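Local coordinates for protein purine nucleoside phosphorylase (Grouper iridovirus, PDB 3KHS) that probably catalyses the phosphorolysis of purine nucleosides, releasing the free base and ribose 1-phosphate in purine salvage, at residues 161-166 against 220-225. Residues are numbered along the deposited sequence; the frame is centred on the assembly and turned at random.
Sequences SVYDKT and PETIVA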
loop_
_atom_site.group_PDB
_atom_site.type_symbol
_atom_site.label_atom_id
_atom_site.label_comp_id
_atom_site.label_asym_id
_atom_site.label_seq_id
_atom_site.Cartn_x
_atom_site.Cartn_y
_atom_site.Cartn_z
ATOM N N SER B 161 -15.831 15.816 -2.179
ATOM C CA SER B 161 -17.248 15.446 -2.120
ATOM C C SER B 161 -17.581 14.306 -3.072
ATOM O O SER B 161 -18.404 14.460 -3.973
ATOM C CB SER B 161 -18.146 16.640 -2.474
ATOM O OG SER B 161 -17.942 17.725 -1.581
ATOM N N VAL B 162 -16.940 13.167 -2.884
ATOM C CA VAL B 162 -17.186 12.013 -3.728
ATOM C C VAL B 162 -18.645 11.599 -3.716
ATOM O O VAL B 162 -19.202 11.255 -4.760
ATOM C CB VAL B 162 -16.353 10.783 -3.257
ATOM C CG1 VAL B 162 -16.666 9.571 -4.114
ATOM C CG2 VAL B 162 -14.889 11.090 -3.322
ATOM N N TYR B 163 -19.262 11.630 -2.534
ATOM C CA TYR B 163 -20.643 11.199 -2.378
ATOM C C TYR B 163 -21.651 12.359 -2.332
ATOM O O TYR B 163 -21.804 13.038 -1.324
ATOM C CB TYR B 163 -20.699 10.293 -1.132
ATOM C CG TYR B 163 -19.725 9.113 -1.246
ATOM C CD1 TYR B 163 -20.087 7.947 -1.924
ATOM C CD2 TYR B 163 -18.407 9.218 -0.787
ATOM C CE1 TYR B 163 -19.164 6.906 -2.158
ATOM C CE2 TYR B 163 -17.465 8.180 -1.021
ATOM C CZ TYR B 163 -17.858 7.036 -1.706
ATOM O OH TYR B 163 -16.949 6.039 -1.963
ATOM N N ASP B 164 -22.328 12.565 -3.460
ATOM C CA ASP B 164 -23.310 13.628 -3.644
ATOM C C ASP B 164 -24.255 13.822 -2.447
ATOM O O ASP B 164 -25.048 12.937 -2.105
ATOM C CB ASP B 164 -24.113 13.317 -4.896
ATOM C CG ASP B 164 -24.815 14.519 -5.434
ATOM O OD1 ASP B 164 -24.141 15.381 -6.037
ATOM O OD2 ASP B 164 -26.034 14.594 -5.231
ATOM N N LYS B 165 -24.184 14.995 -1.824
ATOM C CA LYS B 165 -25.019 15.280 -0.662
ATOM C C LYS B 165 -26.502 15.153 -0.956
ATOM O O LYS B 165 -27.261 14.643 -0.119
ATOM C CB LYS B 165 -24.681 16.658 -0.104
ATOM C CG LYS B 165 -23.185 16.802 0.085
ATOM C CD LYS B 165 -22.776 18.031 0.861
ATOM C CE LYS B 165 -21.261 18.176 0.849
ATOM N NZ LYS B 165 -20.829 19.272 1.742
ATOM N N THR B 166 -26.911 15.573 -2.147
ATOM C CA THR B 166 -28.315 15.466 -2.552
ATOM C C THR B 166 -28.755 14.017 -2.712
ATOM O O THR B 166 -29.812 13.622 -2.222
ATOM C CB THR B 166 -28.584 16.206 -3.908
ATOM O OG1 THR B 166 -28.309 17.604 -3.747
ATOM C CG2 THR B 166 -30.041 16.005 -4.385
ATOM N N PRO B 220 -12.498 2.776 -5.157
ATOM C CA PRO B 220 -11.788 3.110 -6.380
ATOM C C PRO B 220 -12.765 3.408 -7.511
ATOM O O PRO B 220 -12.455 4.200 -8.383
ATOM C CB PRO B 220 -10.908 1.869 -6.650
ATOM C CG PRO B 220 -11.686 0.793 -6.050
ATOM C CD PRO B 220 -12.144 1.414 -4.735
ATOM N N GLU B 221 -13.935 2.782 -7.496
ATOM C CA GLU B 221 -14.917 3.030 -8.534
ATOM C C GLU B 221 -15.500 4.446 -8.447
ATOM O O GLU B 221 -15.719 5.093 -9.479
ATOM C CB GLU B 221 -16.034 2.004 -8.463
ATOM C CG GLU B 221 -15.611 0.602 -8.874
ATOM C CD GLU B 221 -16.335 -0.446 -8.053
ATOM O OE1 GLU B 221 -15.812 -0.841 -6.983
ATOM O OE2 GLU B 221 -17.443 -0.852 -8.459
ATOM N N THR B 222 -15.749 4.938 -7.237
ATOM C CA THR B 222 -16.294 6.290 -7.097
ATOM C C THR B 222 -15.218 7.336 -7.355
ATOM O O THR B 222 -15.519 8.464 -7.737
ATOM C CB THR B 222 -16.918 6.536 -5.694
ATOM O OG1 THR B 222 -15.897 6.432 -4.680
ATOM C CG2 THR B 222 -18.006 5.509 -5.429
ATOM N N ILE B 223 -13.960 6.979 -7.140
ATOM C CA ILE B 223 -12.895 7.936 -7.417
ATOM C C ILE B 223 -12.894 8.200 -8.929
ATOM O O ILE B 223 -12.776 9.330 -9.373
ATOM C CB ILE B 223 -11.496 7.392 -7.066
ATOM C CG1 ILE B 223 -11.324 7.296 -5.550
ATOM C CG2 ILE B 223 -10.419 8.294 -7.705
ATOM C CD1 ILE B 223 -10.004 6.643 -5.160
ATOM N N VAL B 224 -13.006 7.131 -9.705
ATOM C CA VAL B 224 -12.997 7.217 -11.153
ATOM C C VAL B 224 -14.288 7.858 -11.684
ATOM O O VAL B 224 -14.241 8.708 -12.561
ATOM C CB VAL B 224 -12.783 5.828 -11.745
ATOM C CG1 VAL B 224 -12.962 5.869 -13.254
ATOM C CG2 VAL B 224 -11.387 5.317 -11.334
ATOM N N ALA B 225 -15.426 7.462 -11.138
ATOM C CA ALA B 225 -16.707 8.018 -11.534
ATOM C C ALA B 225 -16.678 9.547 -11.333
ATOM O O ALA B 225 -16.973 10.332 -12.243
ATOM C CB ALA B 225 -17.794 7.402 -10.672
#
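The loop that leads V162 and Y163 into helix 165-178 runs past the flank of helix 219-227, its backbone nearest that helix where the CA atoms of V162 and T222 lie 6.7 Å apart. A single threonine carries the helix side of the contact, its hydroxyl oxygen meeting both loop residues and its methyl lying against Y163 alone. V162 points toward the helix and, with CG1 anti to the backbone N (chi1 178°), brings this methyl to 3.4 Å from T222 CB and 3.3 Å from T222 OG1. The same methyl sits over one face of the Y163 ring, displaced toward its rim, so one methyl touches both the ring and the threonine. Y163 reaches the helix with the far end of its ring: its OH comes within 2.9 Å of T222 OG1, while T222 CG2 packs 3.7 Å from Y163 CE1. The two side chains cross at about a right angle, and the threonine hydroxyl meets the ring obliquely. Helix 219-227 packs here near strands 131-134 and 231-241 of the curled mixed sheet, within the alpha/beta fold of the PNP/MTAP phosphorylase family; Y163 also touches A234 on the second of these strands. The phenol hydroxyl hydrogen-bonds to H132 ND1 on the first, which ties the loop to the sheet as well. With chi1 at 63°, T222 OG1 lies between its backbone N and carbonyl carbon, where it hydrogen-bonds back to A219 O in the preceding turn, with Y163 OH a second polar neighbour. All three touching residues are buried, and T199 of a second subunit packs against V162. Just beyond the contact, D164 takes the N-cap position of helix 165-178, its OD2 accepting from L167 N and forming a salt bridge with R231.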